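Local atomic coordinates of putative HpcE protein (Mycolicibacterium smegmatis, PDB entry 6V77), a protein that is of unknown function but belongs to the FAH superfamily and binds a zinc ion through three acidic side chains. Residues B[9-12]-B[17-20]; B[27-32]-B[44-49]; B[35-40]-B[181-186]; B[112-117]-B[174-179]; B[139-144]-B[191-196]. All blocks are in the same frame, centred on the assembly; numbering follows the deposited sequence. Where two conformers were deposited one is given.

Contact 1: B[9-12]-B[17-20]; sequences RIHL and GVVD. With SO4 (sulfate ion), chain P.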
# COMPACT_ATOMS: atom_id res chain seq x y z
N ARG B 9 19.02 -10.00 5.07
CA ARG B 9 19.04 -10.66 6.38
C ARG B 9 19.17 -9.62 7.48
O ARG B 9 20.08 -8.77 7.43
CB ARG B 9 20.21 -11.64 6.47
CG ARG B 9 20.17 -12.74 5.44
CD ARG B 9 21.33 -13.69 5.65
NE ARG B 9 21.23 -14.38 6.94
CZ ARG B 9 20.53 -15.49 7.12
NH1 ARG B 9 20.48 -16.07 8.32
NH2 ARG B 9 19.87 -16.03 6.10
N ILE B 10 18.31 -9.69 8.48
CA ILE B 10 18.32 -8.64 9.50
C ILE B 10 19.44 -8.92 10.49
O ILE B 10 19.67 -10.06 10.91
CB ILE B 10 16.93 -8.52 10.18
CG1 ILE B 10 16.87 -7.24 11.03
CG2 ILE B 10 16.58 -9.76 11.01
CD1 ILE B 10 17.01 -5.91 10.23
N HIS B 11 20.17 -7.86 10.84
CA HIS B 11 21.30 -7.94 11.76
C HIS B 11 21.11 -6.97 12.91
O HIS B 11 20.51 -5.90 12.75
CB HIS B 11 22.63 -7.59 11.06
CG HIS B 11 23.16 -8.66 10.17
ND1 HIS B 11 22.49 -9.10 9.05
CD2 HIS B 11 24.32 -9.37 10.23
CE1 HIS B 11 23.21 -10.04 8.46
NE2 HIS B 11 24.32 -10.23 9.15
N LEU B 12 21.69 -7.34 14.05
CA LEU B 12 21.77 -6.48 15.21
C LEU B 12 23.12 -5.76 15.18
O LEU B 12 24.14 -6.39 14.91
CB LEU B 12 21.61 -7.32 16.49
CG LEU B 12 21.48 -6.66 17.86
CD1 LEU B 12 20.29 -5.72 17.93
CD2 LEU B 12 21.35 -7.74 18.93
N GLY B 17 30.51 -3.65 14.84
CA GLY B 17 30.13 -4.60 13.82
C GLY B 17 28.68 -5.04 13.91
O GLY B 17 27.86 -4.34 14.50
N VAL B 18 28.35 -6.20 13.35
CA VAL B 18 26.96 -6.68 13.34
C VAL B 18 26.90 -8.17 13.62
O VAL B 18 27.89 -8.90 13.51
CB VAL B 18 26.22 -6.39 12.01
CG1 VAL B 18 25.97 -4.90 11.84
CG2 VAL B 18 26.98 -6.98 10.82
N VAL B 19 25.69 -8.62 13.97
CA VAL B 19 25.41 -10.02 14.27
C VAL B 19 24.15 -10.43 13.52
O VAL B 19 23.12 -9.76 13.62
CB VAL B 19 25.24 -10.25 15.78
CG1 VAL B 19 24.59 -11.60 16.04
CG2 VAL B 19 26.60 -10.13 16.48
N ASP B 20 24.23 -11.54 12.79
CA ASP B 20 23.08 -12.06 12.05
C ASP B 20 22.06 -12.61 13.05
O ASP B 20 22.38 -13.51 13.82
CB ASP B 20 23.54 -13.16 11.10
CG ASP B 20 22.42 -13.69 10.21
OD1 ASP B 20 22.31 -13.26 9.05
OD2 ASP B 20 21.63 -14.53 10.68
S SO4 P . 18.37 -19.23 7.62
O1 SO4 P . 19.38 -18.77 8.57
O2 SO4 P . 18.76 -18.84 6.27
O3 SO4 P . 17.07 -18.65 7.94
O4 SO4 P . 18.27 -20.69 7.71
O HOH W 1 19.12 -12.73 10.31
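Strands 9-14 and 17-20 form a β hairpin, with H11 and D20 facing each other as a non-hydrogen-bonded antiparallel pair. Next to them L12 and V19 form a hydrogen-bonded pair: L12 N reaches V19 O at 2.8 Å, and V19 N returns the bond to L12 O. At the end of the pairing R9 grips D20 side-on: R9 NE meets D20 OD1 at 2.6 Å, nearly straight at 173°, and R9 NH1 meets D20 OD2 at 3.0 Å. Guanidinium and carboxylate lie almost in one plane. With CG anti to the backbone N (chi1 -176°), the D20 carboxylate turns to R9. The same guanidinium holds a sulfate ion, probably from the crystallisation liquor, by a second edge, with R9 NH1 to sulfate O1 at 2.9 Å and R9 NH2 to sulfate O2 at 3.0 Å. H11 lays one ring face over D20 CA, 3.7 Å from the ring centroid, a CH-π contact, while H11 ND1 donates to R9 O at 2.9 Å and fixes the ring's rotation. D20 OD2 also accepts from K23 N, making this a β hairpin whose last strand residue, D20, is the N-cap of helix 21-24.

Contact 2: B[27-32]-B[44-49]; sequences QRFGPD and QEWART
The shortest polar bond beside the F29-W46 contact lies within 44-49, where R48 NH2 meets E45 OE2 at 2.6 Å on its syn lone pair. R48 NE adds a longer bond to E45 OE1, so the guanidinium holds the carboxylate side-on; T49 CG2 rests over one guanidinium face. Between 27-32 and 44-49, by contrast, no hydrogen bond forms: the loop between helices 21-24 and 33-38 packs against helix 40-49 mainly through F29 and W46. F29 CE2 comes to 3.5 Å from W46 CB and 3.7 Å from W46 CG, so the phenyl rim meets the root of the indole. The F29 ring and the five-membered ring of W46 are 5.5 Å apart between centroids and inclined at 47°, neither stacked nor edge-to-face. W46 approaches with CG on the far side from its backbone N (chi1 165°). R28, extended from CG to NE, runs along the F29 ring: its CG lies over one phenyl face, and F29 CZ lies over one guanidinium face. R28 NH1 ends 4.0 Å from W46 CD1, with the guanidinium and indole planes steeply inclined at 76°. Within the fold, F29 N donates to S25 OG, and W46 also touches A24 and L52. The contact therefore rests on apolar surface and shape, with an arginine laid along its rim, and the charge pairing of E45 and R48 stays within 44-49.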
# COMPACT_ATOMS: atom_id res chain seq x y z
N GLN B 27 17.53 -19.52 14.62
CA GLN B 27 16.39 -19.44 13.69
C GLN B 27 15.09 -19.03 14.38
O GLN B 27 14.03 -19.10 13.76
CB GLN B 27 16.17 -20.75 12.93
CG GLN B 27 17.46 -21.37 12.41
CD GLN B 27 18.20 -20.44 11.49
OE1 GLN B 27 17.58 -19.74 10.69
NE2 GLN B 27 19.52 -20.41 11.61
N ARG B 28 15.15 -18.60 15.64
CA ARG B 28 13.93 -18.21 16.34
C ARG B 28 13.38 -16.87 15.84
O ARG B 28 12.16 -16.68 15.84
CB ARG B 28 14.18 -18.15 17.84
CG ARG B 28 12.94 -17.94 18.65
CD ARG B 28 13.22 -18.06 20.13
NE ARG B 28 12.20 -17.36 20.89
CZ ARG B 28 12.38 -16.87 22.11
NH1 ARG B 28 13.55 -17.01 22.72
NH2 ARG B 28 11.39 -16.23 22.72
N PHE B 29 14.26 -15.96 15.41
CA PHE B 29 13.91 -14.65 14.86
C PHE B 29 14.67 -14.39 13.56
O PHE B 29 15.87 -14.63 13.48
CB PHE B 29 14.23 -13.52 15.86
CG PHE B 29 13.55 -13.70 17.18
CD1 PHE B 29 12.19 -13.48 17.30
CD2 PHE B 29 14.26 -14.13 18.29
CE1 PHE B 29 11.56 -13.67 18.51
CE2 PHE B 29 13.64 -14.32 19.49
CZ PHE B 29 12.27 -14.10 19.60
N GLY B 30 13.97 -13.87 12.55
CA GLY B 30 14.60 -13.57 11.29
C GLY B 30 14.66 -14.79 10.40
O GLY B 30 14.09 -15.85 10.71
N PRO B 31 15.38 -14.69 9.27
CA PRO B 31 16.20 -13.54 8.85
C PRO B 31 15.42 -12.37 8.22
O PRO B 31 15.97 -11.28 8.07
CB PRO B 31 17.16 -14.16 7.83
CG PRO B 31 16.36 -15.30 7.25
CD PRO B 31 15.63 -15.87 8.42
N ASP B 32 14.15 -12.58 7.86
CA ASP B 32 13.36 -11.50 7.26
C ASP B 32 13.10 -10.41 8.29
O ASP B 32 12.62 -10.70 9.39
CB ASP B 32 12.04 -12.06 6.72
CG ASP B 32 11.02 -10.97 6.38
OD1 ASP B 32 11.39 -9.92 5.81
OD2 ASP B 32 9.82 -11.19 6.66
N GLN B 44 12.92 -8.50 21.41
CA GLN B 44 13.66 -7.62 22.31
C GLN B 44 14.00 -8.33 23.62
O GLN B 44 15.09 -8.13 24.17
CB GLN B 44 12.87 -6.35 22.57
CG GLN B 44 12.76 -5.46 21.34
CD GLN B 44 12.82 -4.00 21.68
OE1 GLN B 44 11.93 -3.47 22.36
NE2 GLN B 44 13.88 -3.32 21.23
N GLU B 45 13.08 -9.14 24.13
CA GLU B 45 13.38 -9.90 25.34
C GLU B 45 14.52 -10.88 25.10
O GLU B 45 15.42 -11.00 25.94
CB GLU B 45 12.13 -10.62 25.84
CG GLU B 45 12.37 -11.48 27.09
CD GLU B 45 12.94 -10.69 28.27
OE1 GLU B 45 12.73 -9.46 28.35
OE2 GLU B 45 13.60 -11.32 29.13
N TRP B 46 14.50 -11.58 23.96
CA TRP B 46 15.60 -12.49 23.64
C TRP B 46 16.93 -11.74 23.55
O TRP B 46 17.94 -12.15 24.14
CB TRP B 46 15.32 -13.21 22.32
CG TRP B 46 16.55 -13.87 21.78
CD1 TRP B 46 17.05 -15.09 22.12
CD2 TRP B 46 17.46 -13.33 20.81
NE1 TRP B 46 18.21 -15.34 21.43
CE2 TRP B 46 18.48 -14.28 20.62
CE3 TRP B 46 17.50 -12.13 20.09
CZ2 TRP B 46 19.54 -14.07 19.73
CZ3 TRP B 46 18.55 -11.92 19.20
CH2 TRP B 46 19.55 -12.89 19.03
N ALA B 47 16.94 -10.63 22.81
CA ALA B 47 18.17 -9.85 22.66
C ALA B 47 18.71 -9.37 24.00
O ALA B 47 19.92 -9.29 24.18
CB ALA B 47 17.92 -8.65 21.75
N ARG B 48 17.82 -9.05 24.95
CA ARG B 48 18.28 -8.53 26.24
C ARG B 48 19.19 -9.51 26.96
O ARG B 48 20.13 -9.10 27.65
CB ARG B 48 17.08 -8.18 27.12
CG ARG B 48 17.44 -7.56 28.46
CD ARG B 48 16.21 -7.36 29.34
NE ARG B 48 15.56 -8.63 29.67
CZ ARG B 48 15.86 -9.37 30.74
NH1 ARG B 48 16.79 -8.96 31.59
NH2 ARG B 48 15.22 -10.51 30.96
N THR B 49 18.94 -10.81 26.83
CA THR B 49 19.70 -11.79 27.58
C THR B 49 20.49 -12.74 26.70
O THR B 49 21.09 -13.70 27.21
CB THR B 49 18.76 -12.58 28.50
OG1 THR B 49 17.68 -13.13 27.72
CG2 THR B 49 18.17 -11.67 29.55

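Contact 3: B[35-40]-B[181-186]; sequences DLYQHW and PELVTV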
# COMPACT_ATOMS: atom_id res chain seq x y z
N ASP B 35 9.73 -10.29 10.14
CA ASP B 35 9.47 -11.29 11.18
C ASP B 35 9.81 -10.75 12.55
O ASP B 35 9.18 -11.13 13.55
CB ASP B 35 10.28 -12.57 10.93
CG ASP B 35 10.15 -13.58 12.09
OD1 ASP B 35 9.07 -14.18 12.22
OD2 ASP B 35 11.11 -13.79 12.87
N LEU B 36 10.83 -9.90 12.64
CA LEU B 36 11.16 -9.29 13.92
C LEU B 36 10.04 -8.39 14.39
O LEU B 36 9.64 -8.44 15.55
CB LEU B 36 12.47 -8.51 13.82
CG LEU B 36 13.69 -9.25 14.32
CD1 LEU B 36 13.82 -10.58 13.64
CD2 LEU B 36 14.90 -8.39 14.07
N TYR B 37 9.53 -7.53 13.49
CA TYR B 37 8.48 -6.60 13.91
C TYR B 37 7.24 -7.35 14.34
O TYR B 37 6.57 -6.96 15.31
CB TYR B 37 8.19 -5.59 12.80
CG TYR B 37 9.47 -4.91 12.36
CD1 TYR B 37 10.33 -4.34 13.29
CD2 TYR B 37 9.85 -4.90 11.02
CE1 TYR B 37 11.52 -3.75 12.91
CE2 TYR B 37 11.05 -4.31 10.62
CZ TYR B 37 11.87 -3.74 11.57
OH TYR B 37 13.06 -3.16 11.21
N GLN B 38 6.92 -8.46 13.65
CA GLN B 38 5.73 -9.22 14.01
C GLN B 38 5.88 -9.84 15.39
O GLN B 38 4.89 -10.06 16.08
CB GLN B 38 5.45 -10.28 12.95
CG GLN B 38 4.17 -11.04 13.16
CD GLN B 38 2.94 -10.16 13.02
OE1 GLN B 38 2.91 -9.23 12.22
NE2 GLN B 38 1.92 -10.44 13.82
N HIS B 39 7.12 -10.13 15.81
CA HIS B 39 7.38 -10.72 17.12
C HIS B 39 8.29 -9.80 17.93
O HIS B 39 9.22 -10.27 18.60
CB HIS B 39 7.99 -12.11 16.97
CG HIS B 39 7.17 -13.04 16.14
ND1 HIS B 39 6.04 -13.67 16.62
CD2 HIS B 39 7.31 -13.45 14.86
CE1 HIS B 39 5.52 -14.43 15.67
NE2 HIS B 39 6.27 -14.31 14.59
N TRP B 40 7.99 -8.50 17.91
CA TRP B 40 8.91 -7.47 18.42
C TRP B 40 9.23 -7.66 19.90
O TRP B 40 10.40 -7.66 20.29
CB TRP B 40 8.31 -6.08 18.18
CG TRP B 40 9.25 -4.94 18.54
CD1 TRP B 40 9.05 -3.97 19.49
CD2 TRP B 40 10.52 -4.64 17.93
NE1 TRP B 40 10.12 -3.10 19.51
CE2 TRP B 40 11.03 -3.49 18.56
CE3 TRP B 40 11.26 -5.24 16.91
CZ2 TRP B 40 12.27 -2.92 18.20
CZ3 TRP B 40 12.48 -4.67 16.55
CH2 TRP B 40 12.97 -3.53 17.20
N PRO B 181 20.27 4.08 6.98
CA PRO B 181 20.76 2.71 6.87
C PRO B 181 20.30 1.77 7.98
O PRO B 181 20.28 0.56 7.77
CB PRO B 181 22.28 2.88 6.94
CG PRO B 181 22.46 4.11 7.79
CD PRO B 181 21.34 5.02 7.37
N GLU B 182 19.95 2.32 9.14
CA GLU B 182 19.68 1.51 10.33
C GLU B 182 18.35 1.88 10.94
O GLU B 182 17.89 3.01 10.83
CB GLU B 182 20.78 1.69 11.38
CG GLU B 182 22.08 1.14 10.91
CD GLU B 182 23.25 1.45 11.82
OE1 GLU B 182 23.14 2.28 12.75
OE2 GLU B 182 24.31 0.85 11.57
N LEU B 183 17.72 0.90 11.60
CA LEU B 183 16.60 1.19 12.48
C LEU B 183 17.18 1.50 13.85
O LEU B 183 18.04 0.75 14.33
CB LEU B 183 15.64 0.01 12.56
CG LEU B 183 14.35 0.28 13.34
CD1 LEU B 183 13.37 1.04 12.48
CD2 LEU B 183 13.72 -1.03 13.80
N VAL B 184 16.71 2.58 14.47
CA VAL B 184 17.21 3.03 15.77
C VAL B 184 16.04 3.02 16.75
O VAL B 184 15.04 3.71 16.51
CB VAL B 184 17.83 4.43 15.68
CG1 VAL B 184 18.45 4.83 17.02
CG2 VAL B 184 18.88 4.48 14.57
N THR B 185 16.16 2.26 17.84
CA THR B 185 15.01 2.18 18.73
C THR B 185 14.87 3.48 19.53
O THR B 185 15.81 4.27 19.65
CB THR B 185 15.12 0.98 19.68
OG1 THR B 185 16.33 1.04 20.44
CG2 THR B 185 15.08 -0.33 18.89
N VAL B 186 13.68 3.67 20.09
CA VAL B 186 13.28 4.95 20.67
C VAL B 186 14.14 5.33 21.89
O VAL B 186 14.42 6.51 22.12
CB VAL B 186 11.77 4.86 21.00
CG1 VAL B 186 11.23 6.10 21.65
CG2 VAL B 186 10.97 4.53 19.71
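The backbones stand well apart, with Y37 and L183 paired at 11.3 Å between CA atoms and W40 and T185 at 11.4 Å, so long side chains from helix 33-38 and the start of helix 40-49 bridge to strand 177-185. Y37 and L183 extend toward each other from their two backbones. The methyl L183 CD2 lies near the plane of the tyrosine ring, at its edge, 3.6 Å from Y37 CE1 and 3.4 Å from Y37 OH. The hydroxyl itself is spoken for elsewhere, by a hydrogen bond with P65 O. W40 brings the benzene side of its indole forward: W40 CH2 is 4.3 Å from L183 CD2, and W40 CZ2 is 3.9 Å from T185 CG2, which sits in the indole plane at the edge. T185 can offer this methyl because its OG1 takes the position between backbone N and carbonyl carbon (chi1 58°), where it forms hydrogen bonds with D187 OD1 and M1 N. One residue thus shows its methyl to the aromatic layer and its hydroxyl to D187 and the N-terminal M1. No polar bond links the two segments directly. L36 and W40 also rest on L3 of strand 2-6, while A145 of strand 144-155 touches both Y37 and W40. Y37 and W40 therefore pack against strands 2-6, 144-155 and 177-185 of one mixed sheet, in which strand 177-185 runs antiparallel to the other two.

Contact 4: B[112-117]-B[174-179]; sequences QLPAGS and AGFSPI. With EDO (1,2-ethanediol), chain K.
P114 and F176 meet ring to ring, the proline from the loop after strand 110-113 and the phenylalanine just ahead of strand 177-185. F176 CZ comes closest, 3.6 Å from both CD and CG of P114, so the pyrrolidine sits obliquely against the far end of the phenyl ring. At the ring's edge, close to its plane, Q112 O stands 4.0 Å from F176 CE1. That carbonyl also accepts from water 2, which donates a second bond to A174 O, 2.7 Å away. Water 3 takes the N-H of Q112 at 2.9 Å and donates to the same A174 O, so two waters tie the backbone of Q112 to one carbonyl where Q112 and A174 make no direct hydrogen bond. A174 N donates to O2 of a bound 1,2-ethanediol at 2.9 Å; this molecule, probably from the crystallisation liquor, also bonds to H173 ND1 and to T228 O of the second subunit. The contact spans two sheets of the family fold: strand 110-113 is an outermost strand, within this chain, of the five-stranded sheet, paired with strand 269-277, whereas strand 177-185 belongs to the large mixed sheet. G175, at positive phi (74°), turns the chain between A174 and F176. The F176 ring is backed by L153 and E155 of strand 144-155, by V118 and by the ring of H173. Around 10 Å from the F176 side chain lies the zinc ion held by E121, E123 and D152; strand 118-128, which carries the two glutamates, begins just after S117.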
# COMPACT_ATOMS: atom_id res chain seq x y z
N GLN B 112 17.74 6.37 -10.48
CA GLN B 112 17.45 6.76 -11.86
C GLN B 112 16.43 7.89 -11.84
O GLN B 112 15.42 7.82 -11.13
CB GLN B 112 16.91 5.55 -12.64
CG GLN B 112 17.89 4.37 -12.71
CD GLN B 112 19.09 4.65 -13.61
OE1 GLN B 112 18.96 5.26 -14.68
NE2 GLN B 112 20.27 4.20 -13.19
N LEU B 113 16.73 8.96 -12.59
CA LEU B 113 15.81 10.08 -12.77
C LEU B 113 14.83 9.79 -13.89
O LEU B 113 15.22 9.76 -15.06
CB LEU B 113 16.58 11.36 -13.11
CG LEU B 113 17.42 12.03 -12.04
CD1 LEU B 113 18.35 13.04 -12.72
CD2 LEU B 113 16.51 12.69 -11.00
N PRO B 114 13.56 9.58 -13.59
CA PRO B 114 12.55 9.58 -14.65
C PRO B 114 12.45 10.97 -15.25
O PRO B 114 12.88 11.97 -14.66
CB PRO B 114 11.27 9.20 -13.92
CG PRO B 114 11.50 9.67 -12.52
CD PRO B 114 12.96 9.43 -12.25
N ALA B 115 11.87 11.03 -16.45
CA ALA B 115 11.55 12.32 -17.04
C ALA B 115 10.65 13.10 -16.11
O ALA B 115 9.80 12.53 -15.42
CB ALA B 115 10.87 12.12 -18.40
N GLY B 116 10.85 14.42 -16.06
CA GLY B 116 10.02 15.27 -15.23
C GLY B 116 10.84 16.10 -14.26
O GLY B 116 11.98 16.48 -14.56
N SER B 117 10.23 16.41 -13.12
CA SER B 117 10.77 17.34 -12.13
C SER B 117 10.93 16.58 -10.82
O SER B 117 9.98 16.50 -10.03
CB SER B 117 9.85 18.56 -11.98
OG SER B 117 9.74 19.27 -13.20
N ALA B 174 10.83 3.70 -9.28
CA ALA B 174 11.87 2.83 -8.73
C ALA B 174 12.87 3.64 -7.91
O ALA B 174 13.39 4.66 -8.37
CB ALA B 174 12.61 2.11 -9.86
N GLY B 175 13.11 3.18 -6.68
CA GLY B 175 14.07 3.79 -5.79
C GLY B 175 13.63 5.09 -5.18
O GLY B 175 14.46 5.76 -4.54
N PHE B 176 12.37 5.48 -5.34
CA PHE B 176 11.91 6.74 -4.76
C PHE B 176 11.61 6.67 -3.26
O PHE B 176 11.27 7.71 -2.68
CB PHE B 176 10.68 7.27 -5.51
CG PHE B 176 11.02 8.16 -6.71
CD1 PHE B 176 12.22 8.01 -7.40
CD2 PHE B 176 10.13 9.14 -7.14
CE1 PHE B 176 12.53 8.81 -8.50
CE2 PHE B 176 10.43 9.95 -8.26
CZ PHE B 176 11.64 9.80 -8.92
N SER B 177 11.75 5.52 -2.60
CA SER B 177 11.49 5.41 -1.16
C SER B 177 12.65 4.73 -0.44
O SER B 177 12.48 3.66 0.16
CB SER B 177 10.18 4.65 -0.91
OG SER B 177 9.18 5.17 -1.77
N PRO B 178 13.84 5.32 -0.47
CA PRO B 178 14.94 4.73 0.30
C PRO B 178 14.75 4.96 1.79
O PRO B 178 14.33 6.05 2.22
CB PRO B 178 16.18 5.48 -0.23
CG PRO B 178 15.65 6.85 -0.54
CD PRO B 178 14.23 6.59 -1.11
N ILE B 179 15.07 3.94 2.58
CA ILE B 179 14.98 3.99 4.03
C ILE B 179 16.25 3.35 4.58
O ILE B 179 16.65 2.28 4.12
CB ILE B 179 13.76 3.22 4.57
CG1 ILE B 179 12.46 3.68 3.89
CG2 ILE B 179 13.68 3.36 6.11
CD1 ILE B 179 11.25 2.78 4.21
C1 EDO K . 10.29 4.11 -14.31
O1 EDO K . 9.85 5.47 -14.12
C2 EDO K . 10.61 3.43 -12.97
O2 EDO K . 9.73 3.93 -11.95
O HOH W 2 13.44 6.00 -10.76
O HOH W 3 16.26 4.28 -9.05

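Contact 5: B[139-144]-B[191-196]; sequences RAWEFV and DPDDLE
W141 sets CG opposite its carbonyl carbon (chi1 -85°), D193 does likewise (chi1 -66°), and the two side chains run past each other in opposite senses until indole NE1 meets the carboxylate. W141 NE1 donates to D193 OD1 at 2.9 Å; the oxygen lies in the indole plane, yet the donor arrives from above the carboxylate plane, and the bond is moderately bent at 148°. D193 OD2, at 3.4 Å from W141 NE1, is only a weak second acceptor. P192 CB lies over one face of the same indole, 3.7 Å from the centroid of the six-membered ring of W141, a CH-π contact. P192 O also approaches W141 CZ2 at 3.3 Å. The tryptophan is thus held by two successive residues, one over a face and the other at the edge. Those residues are presented by a type I β turn from D191 to D194, closed by D194 N to D191 O at 2.9 Å, and stiffened by an Asx turn in which D191 OD1 accepts from D193 N at 3.0 Å. On the other side W141 belongs to a short 3-10 segment, and it also touches V218 and S219 of helix 218-226. V186 packs on both W141 and P192. With one directional N-H bond and one apolar face, the indole is fixed in rotation as well as in position, and the carboxylate charge of D193 is probably eased by the indole N-H.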
# COMPACT_ATOMS: atom_id res chain seq x y z
N ARG B 139 0.14 6.89 24.34
CA ARG B 139 0.90 5.65 24.37
C ARG B 139 1.61 5.35 23.06
O ARG B 139 2.23 4.30 22.93
CB ARG B 139 -0.01 4.47 24.73
CG ARG B 139 -0.79 4.63 26.04
CD ARG B 139 0.05 4.25 27.25
NE ARG B 139 0.18 2.80 27.38
CZ ARG B 139 0.92 2.19 28.30
NH1 ARG B 139 1.61 2.89 29.19
NH2 ARG B 139 0.98 0.86 28.32
N ALA B 140 1.52 6.24 22.06
CA ALA B 140 1.84 5.82 20.70
C ALA B 140 3.30 5.41 20.53
O ALA B 140 3.60 4.49 19.76
CB ALA B 140 1.49 6.93 19.70
N TRP B 141 4.23 6.10 21.20
CA TRP B 141 5.64 5.74 21.00
C TRP B 141 5.92 4.32 21.48
O TRP B 141 6.84 3.67 20.98
CB TRP B 141 6.57 6.72 21.71
CG TRP B 141 6.91 7.98 20.92
CD1 TRP B 141 6.53 9.25 21.24
CD2 TRP B 141 7.71 8.08 19.73
NE1 TRP B 141 7.04 10.14 20.30
CE2 TRP B 141 7.77 9.45 19.37
CE3 TRP B 141 8.39 7.15 18.93
CZ2 TRP B 141 8.49 9.91 18.26
CZ3 TRP B 141 9.10 7.61 17.83
CH2 TRP B 141 9.14 8.98 17.50
N GLU B 142 5.14 3.83 22.45
CA GLU B 142 5.32 2.46 22.91
C GLU B 142 4.95 1.44 21.83
O GLU B 142 5.32 0.26 21.96
CB GLU B 142 4.50 2.23 24.17
CG GLU B 142 4.92 3.16 25.30
CD GLU B 142 4.03 3.03 26.51
OE1 GLU B 142 3.70 1.88 26.87
OE2 GLU B 142 3.64 4.06 27.08
N PHE B 143 4.23 1.86 20.79
CA PHE B 143 3.90 0.99 19.67
C PHE B 143 4.93 1.05 18.55
O PHE B 143 4.77 0.37 17.53
CB PHE B 143 2.52 1.34 19.10
CG PHE B 143 1.37 0.94 19.97
CD1 PHE B 143 0.46 -0.02 19.55
CD2 PHE B 143 1.20 1.51 21.23
CE1 PHE B 143 -0.60 -0.41 20.36
CE2 PHE B 143 0.15 1.12 22.06
CZ PHE B 143 -0.76 0.16 21.63
N VAL B 144 5.99 1.85 18.72
CA VAL B 144 6.98 2.07 17.68
C VAL B 144 8.18 1.17 17.93
O VAL B 144 8.76 1.18 19.03
CB VAL B 144 7.41 3.55 17.64
CG1 VAL B 144 8.66 3.77 16.74
CG2 VAL B 144 6.26 4.41 17.15
N ASP B 191 15.26 12.96 22.79
CA ASP B 191 13.86 13.32 22.73
C ASP B 191 13.32 12.86 21.38
O ASP B 191 13.63 13.45 20.34
CB ASP B 191 13.67 14.83 22.94
CG ASP B 191 12.20 15.26 22.88
OD1 ASP B 191 11.33 14.41 22.62
OD2 ASP B 191 11.91 16.45 23.13
N PRO B 192 12.51 11.80 21.38
CA PRO B 192 12.02 11.24 20.11
C PRO B 192 11.19 12.20 19.31
O PRO B 192 11.06 12.03 18.09
CB PRO B 192 11.16 10.04 20.57
CG PRO B 192 11.67 9.70 21.90
CD PRO B 192 12.17 10.97 22.54
N ASP B 193 10.62 13.23 19.95
CA ASP B 193 9.81 14.21 19.23
C ASP B 193 10.62 15.41 18.78
O ASP B 193 10.04 16.42 18.36
CB ASP B 193 8.65 14.67 20.11
CG ASP B 193 7.65 13.56 20.38
OD1 ASP B 193 7.21 12.90 19.41
OD2 ASP B 193 7.33 13.33 21.57
N ASP B 194 11.96 15.33 18.83
CA ASP B 194 12.74 16.53 18.54
C ASP B 194 14.09 16.08 17.98
O ASP B 194 15.11 16.10 18.67
CB ASP B 194 12.91 17.40 19.78
CG ASP B 194 13.63 18.71 19.50
OD1 ASP B 194 13.68 19.11 18.32
OD2 ASP B 194 14.15 19.31 20.46
N LEU B 195 14.09 15.68 16.69
CA LEU B 195 15.28 15.20 16.01
C LEU B 195 15.67 16.15 14.88
O LEU B 195 14.81 16.59 14.11
CB LEU B 195 15.05 13.80 15.42
CG LEU B 195 14.50 12.79 16.43
CD1 LEU B 195 14.09 11.54 15.68
CD2 LEU B 195 15.59 12.50 17.45
N GLU B 196 16.96 16.46 14.76
CA GLU B 196 17.46 17.32 13.69
C GLU B 196 17.57 16.53 12.38
O GLU B 196 18.15 15.43 12.37
CB GLU B 196 18.82 17.90 14.07
CG GLU B 196 19.44 18.85 13.02
CD GLU B 196 20.83 19.29 13.42
OE1 GLU B 196 21.69 18.42 13.66
OE2 GLU B 196 21.06 20.51 13.53

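How the contacts relate
Contacts 1 and 3 are buried, contacts 2 and 4 partly so, and contact 5 lies at the surface. The first three touch one another in turn: I10 N probably bonds to P31 O between contacts 1 and 2, G30 N to D35 OD2 between contacts 2 and 3, and L36 packs on I10. Contacts 3 and 4 use opposite ends of strand 177-185, with centres about 26 Å apart, while V186 carries contact 3 on to W141 and P192 of contact 5. Contact 3 has no polar bond across its segments and is mainly apolar, as is contact 2. Charge enters at the end of the hairpin, water and ethanediol near the second subunit, and an indole N-H at the surface turn.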